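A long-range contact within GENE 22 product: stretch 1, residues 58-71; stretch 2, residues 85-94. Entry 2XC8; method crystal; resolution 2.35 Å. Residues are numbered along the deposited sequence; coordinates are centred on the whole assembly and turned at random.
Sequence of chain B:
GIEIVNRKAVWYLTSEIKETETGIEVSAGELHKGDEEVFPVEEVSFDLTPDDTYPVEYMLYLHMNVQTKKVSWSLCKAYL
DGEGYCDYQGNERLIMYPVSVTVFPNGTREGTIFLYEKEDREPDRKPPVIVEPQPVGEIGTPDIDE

Stretch 1 58-71: YMLYLHMNVQTKKV
Stretch 2 (85-94) YCDYQGNERL

Stretch 1 enters as an extended strand that already runs at Tyr58 and includes His63 and Met64; a turn follows. Residues 66-68 have helical phi/psi, and Lys69 takes a left-handed conformation (65/9). Stretch 2 is mostly irregular from Cys86 to Glu92 and is a strand at Arg93 and Leu94, which continues later in the chain. The two strands pair antiparallel. His63 faces Leu94 as a non-hydrogen-bonded pair, CA to CA 4.2 Å. Met64 faces Arg93 as a hydrogen-bonded pair, CA to CA 5.1 Å. In that pair both backbone groups of each residue are satisfied: Met64 N donates to Arg93 O at 2.8 Å, and Arg93 N donates to Met64 O at 2.9 Å. Arg93 O also lies 3.1 Å from His63 CA, a CA-H...O contact.

His63 and Leu94 share one face of the sheet, Met64 and Arg93 the other. His63 (chi1 48°, p; chi2 86°) donates from ND1 to Glu92 OE1 at 2.7 Å, with the acceptor near the ring plane. Its NE2 is bonded elsewhere in the structure, so both ring nitrogens are satisfied. Glu92 (chi1 m, chi2 t, chi3 19°) points toward stretch 1. Its OE1 also accepts from water 1 at 2.6 Å. The same water donates to Lys70 O at 2.8 Å and so bridges the carboxylate to the turn. Lys70 O accepts Asn65 N as well, at 2.9 Å.

Asn65 (chi1 t, chi2 -55°) organises the turn. Its OD1 accepts Thr68 N at 2.9 Å and Gln67 N at 3.0 Å. Lys70 N gives a weak bond to Thr68 OG1 at 3.3 Å. Lys69 N gives another weak bond, to Asn65 O at 2.7 Å.

Tyr88 (chi1 t, chi2 74°) closes its own loop by donating from OH to Glu92 O at 2.9 Å. Its ring is nearly parallel to that of His63 (21°) but slid aside, with centroids 5.2 Å apart. Tyr61 (chi1 m, chi2 -67°) meets it obliquely, at 51° and 5.4 Å between centroids. Tyr88 CB sits over the Tyr61 ring face, 3.7 Å from its centroid, a CH-pi contact. Tyr61 OH approaches Asp87 N at 3.3 Å and Tyr88 N at 3.4 Å, but poor angles rule out hydrogen bonds.

Several apolar contacts complete the interface. Tyr61 CB meets Leu94 CD1 (chi1 t, chi2 p) at 3.7 Å. Selenomethionine Met59 places CE 3.5 Å from Cys86 CB and 3.4 Å from Cys86 O. Val66 CG1 lies 3.8 Å from Arg93 CB, while the extended Arg93 side chain leads its end away.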

# COMPACT_ATOMS: atom_id res chain seq x y z
N TYR B 58 -6.06 15.83 -6.81
CA TYR B 58 -4.69 15.94 -6.31
C TYR B 58 -3.74 15.13 -7.17
O TYR B 58 -3.98 13.96 -7.45
CB TYR B 58 -4.60 15.49 -4.85
CG TYR B 58 -5.21 16.46 -3.88
CD1 TYR B 58 -4.46 17.52 -3.36
CD2 TYR B 58 -6.54 16.33 -3.47
CE1 TYR B 58 -5.02 18.42 -2.46
CE2 TYR B 58 -7.10 17.23 -2.57
CZ TYR B 58 -6.34 18.27 -2.07
OH TYR B 58 -6.89 19.16 -1.18
N MSE B 59 -2.65 15.76 -7.56
CA MSE B 59 -1.64 15.16 -8.39
C MSE B 59 -0.23 15.33 -7.92
O MSE B 59 0.26 16.41 -7.79
CB MSE B 59 -1.75 15.71 -9.78
CG MSE B 59 -1.82 14.66 -10.79
SE MSE B 59 -3.55 14.22 -11.40
CE MSE B 59 -3.36 15.15 -13.02
N LEU B 60 0.43 14.23 -7.68
CA LEU B 60 1.79 14.26 -7.17
C LEU B 60 2.80 13.87 -8.25
O LEU B 60 2.66 12.82 -8.89
CB LEU B 60 1.92 13.34 -5.94
CG LEU B 60 3.24 13.32 -5.16
CD1 LEU B 60 3.51 14.64 -4.45
CD2 LEU B 60 3.23 12.17 -4.16
N TYR B 61 3.80 14.72 -8.45
CA TYR B 61 4.81 14.50 -9.48
C TYR B 61 6.20 14.27 -8.89
O TYR B 61 6.61 14.98 -7.96
CB TYR B 61 4.88 15.69 -10.45
CG TYR B 61 3.54 16.12 -11.02
CD1 TYR B 61 2.83 15.29 -11.89
CD2 TYR B 61 3.01 17.37 -10.72
CE1 TYR B 61 1.61 15.69 -12.42
CE2 TYR B 61 1.78 17.78 -11.25
CZ TYR B 61 1.09 16.94 -12.10
OH TYR B 61 -0.12 17.34 -12.62
N LEU B 62 6.91 13.28 -9.42
CA LEU B 62 8.31 13.07 -9.09
C LEU B 62 9.14 13.37 -10.33
O LEU B 62 9.06 12.67 -11.34
CB LEU B 62 8.56 11.63 -8.60
CG LEU B 62 9.94 11.30 -8.01
CD1 LEU B 62 10.14 11.96 -6.65
CD2 LEU B 62 10.13 9.80 -7.91
N HIS B 63 9.93 14.44 -10.24
CA HIS B 63 10.72 14.91 -11.38
C HIS B 63 12.18 15.13 -10.99
O HIS B 63 12.51 15.29 -9.82
CB HIS B 63 10.13 16.21 -11.94
CG HIS B 63 9.80 17.23 -10.90
ND1 HIS B 63 10.73 18.13 -10.42
CD2 HIS B 63 8.66 17.48 -10.23
CE1 HIS B 63 10.17 18.89 -9.51
NE2 HIS B 63 8.91 18.52 -9.37
N MSE B 64 13.05 15.13 -12.00
CA MSE B 64 14.49 15.25 -11.79
C MSE B 64 15.16 16.31 -12.66
O MSE B 64 14.83 16.44 -13.84
CB MSE B 64 15.17 13.90 -12.06
CG MSE B 64 16.67 13.87 -11.76
SE MSE B 64 17.57 12.36 -12.59
CE MSE B 64 16.64 10.91 -11.68
N ASN B 65 16.09 17.05 -12.06
CA ASN B 65 16.85 18.02 -12.84
C ASN B 65 17.97 17.15 -13.39
O ASN B 65 18.80 16.64 -12.63
CB ASN B 65 17.41 19.13 -11.94
CG ASN B 65 18.31 20.11 -12.70
OD1 ASN B 65 19.28 19.72 -13.35
ND2 ASN B 65 17.99 21.40 -12.59
N VAL B 66 18.00 16.96 -14.71
CA VAL B 66 18.93 16.02 -15.34
C VAL B 66 20.41 16.40 -15.22
O VAL B 66 21.28 15.53 -15.30
CB VAL B 66 18.57 15.73 -16.83
CG1 VAL B 66 17.26 14.95 -16.93
CG2 VAL B 66 18.50 17.03 -17.65
N GLN B 67 20.68 17.69 -15.02
CA GLN B 67 22.06 18.16 -14.88
C GLN B 67 22.58 18.09 -13.44
O GLN B 67 23.73 17.70 -13.22
CB GLN B 67 22.22 19.57 -15.45
CG GLN B 67 22.46 19.58 -16.96
CD GLN B 67 22.48 20.97 -17.56
OE1 GLN B 67 22.79 21.96 -16.89
NE2 GLN B 67 22.14 21.06 -18.84
N THR B 68 21.74 18.46 -12.47
CA THR B 68 22.13 18.41 -11.06
C THR B 68 21.82 17.04 -10.43
O THR B 68 22.36 16.70 -9.38
CB THR B 68 21.44 19.51 -10.22
OG1 THR B 68 20.04 19.24 -10.10
CG2 THR B 68 21.64 20.88 -10.86
N LYS B 69 20.98 16.28 -11.11
CA LYS B 69 20.45 14.99 -10.65
C LYS B 69 19.56 15.05 -9.43
O LYS B 69 19.24 14.04 -8.89
CB LYS B 69 21.54 13.94 -10.39
CG LYS B 69 22.33 13.40 -11.57
CD LYS B 69 23.19 12.18 -11.10
CE LYS B 69 24.67 12.45 -10.94
NZ LYS B 69 25.30 12.21 -9.62
N LYS B 70 19.19 16.23 -9.00
CA LYS B 70 18.28 16.46 -7.88
C LYS B 70 16.86 16.00 -8.23
O LYS B 70 16.27 16.45 -9.21
CB LYS B 70 18.27 17.94 -7.49
CG LYS B 70 17.42 18.28 -6.27
CD LYS B 70 17.18 19.78 -6.16
CE LYS B 70 16.40 20.12 -4.90
NZ LYS B 70 16.11 21.58 -4.80
N VAL B 71 16.33 15.09 -7.41
CA VAL B 71 14.99 14.55 -7.59
C VAL B 71 14.04 15.22 -6.59
O VAL B 71 14.29 15.20 -5.38
CB VAL B 71 14.95 13.01 -7.43
CG1 VAL B 71 13.59 12.45 -7.79
CG2 VAL B 71 16.03 12.36 -8.28
N TYR B 85 -7.41 22.01 -15.25
CA TYR B 85 -6.90 20.65 -15.08
C TYR B 85 -5.44 20.65 -14.66
O TYR B 85 -4.70 21.60 -14.94
CB TYR B 85 -7.08 19.83 -16.36
CG TYR B 85 -6.34 20.38 -17.57
CD1 TYR B 85 -5.00 20.07 -17.80
CD2 TYR B 85 -6.99 21.21 -18.48
CE1 TYR B 85 -4.32 20.57 -18.90
CE2 TYR B 85 -6.32 21.72 -19.58
CZ TYR B 85 -4.99 21.40 -19.79
OH TYR B 85 -4.33 21.90 -20.89
N CYS B 86 -5.03 19.57 -14.00
CA CYS B 86 -3.65 19.38 -13.59
C CYS B 86 -2.83 18.67 -14.66
O CYS B 86 -3.28 17.69 -15.26
CB CYS B 86 -3.58 18.61 -12.27
SG CYS B 86 -3.83 19.66 -10.83
N ASP B 87 -1.62 19.18 -14.88
CA ASP B 87 -0.71 18.68 -15.89
C ASP B 87 0.67 19.17 -15.48
O ASP B 87 0.85 20.36 -15.20
CB ASP B 87 -1.09 19.23 -17.27
CG ASP B 87 -0.31 18.59 -18.40
OD1 ASP B 87 -0.11 17.36 -18.39
OD2 ASP B 87 0.10 19.33 -19.33
N TYR B 88 1.65 18.27 -15.43
CA TYR B 88 3.01 18.67 -15.11
C TYR B 88 3.62 19.45 -16.28
O TYR B 88 3.58 18.99 -17.42
CB TYR B 88 3.87 17.46 -14.75
CG TYR B 88 5.31 17.83 -14.51
CD1 TYR B 88 5.70 18.50 -13.35
CD2 TYR B 88 6.29 17.53 -15.46
CE1 TYR B 88 7.02 18.85 -13.14
CE2 TYR B 88 7.61 17.88 -15.26
CZ TYR B 88 7.97 18.54 -14.09
OH TYR B 88 9.29 18.89 -13.88
N GLN B 89 4.20 20.61 -15.98
CA GLN B 89 4.62 21.55 -17.04
C GLN B 89 6.11 21.94 -17.07
O GLN B 89 6.63 22.29 -18.14
CB GLN B 89 3.79 22.84 -16.98
CG GLN B 89 3.66 23.46 -15.58
CD GLN B 89 3.06 24.86 -15.61
OE1 GLN B 89 2.09 25.14 -14.90
NE2 GLN B 89 3.63 25.74 -16.42
N GLY B 90 6.78 21.86 -15.93
CA GLY B 90 8.22 22.18 -15.85
C GLY B 90 9.32 21.63 -16.75
O GLY B 90 9.11 20.68 -17.50
N ASN B 91 10.49 22.27 -16.66
CA ASN B 91 11.70 21.90 -17.39
C ASN B 91 12.26 20.55 -16.99
O ASN B 91 12.80 19.82 -17.83
CB ASN B 91 12.79 22.97 -17.15
CG ASN B 91 14.09 22.67 -17.89
OD1 ASN B 91 14.09 22.28 -19.06
ND2 ASN B 91 15.21 22.87 -17.20
N GLU B 92 12.13 20.22 -15.71
CA GLU B 92 12.70 18.99 -15.16
C GLU B 92 12.03 17.75 -15.73
O GLU B 92 10.85 17.76 -16.08
CB GLU B 92 12.64 19.01 -13.63
CG GLU B 92 13.54 20.07 -13.00
CD GLU B 92 13.57 20.01 -11.48
OE1 GLU B 92 13.22 18.97 -10.90
OE2 GLU B 92 13.97 21.03 -10.87
N ARG B 93 12.80 16.69 -15.88
CA ARG B 93 12.31 15.43 -16.36
C ARG B 93 11.33 14.79 -15.40
O ARG B 93 11.62 14.51 -14.29
CB ARG B 93 13.47 14.50 -16.66
CG ARG B 93 13.04 13.22 -17.31
CD ARG B 93 14.12 12.22 -17.50
NE ARG B 93 13.48 10.96 -17.83
CZ ARG B 93 14.10 9.81 -18.01
NH1 ARG B 93 15.41 9.72 -17.90
NH2 ARG B 93 13.41 8.74 -18.32
N LEU B 94 10.14 14.54 -15.88
CA LEU B 94 9.14 13.89 -15.09
C LEU B 94 9.39 12.41 -15.09
O LEU B 94 9.51 11.78 -16.09
CB LEU B 94 7.73 14.23 -15.54
CG LEU B 94 6.55 13.55 -14.87
CD1 LEU B 94 6.21 14.05 -13.53
CD2 LEU B 94 5.41 13.72 -15.74
O HOH W 1 14.69 18.68 -8.73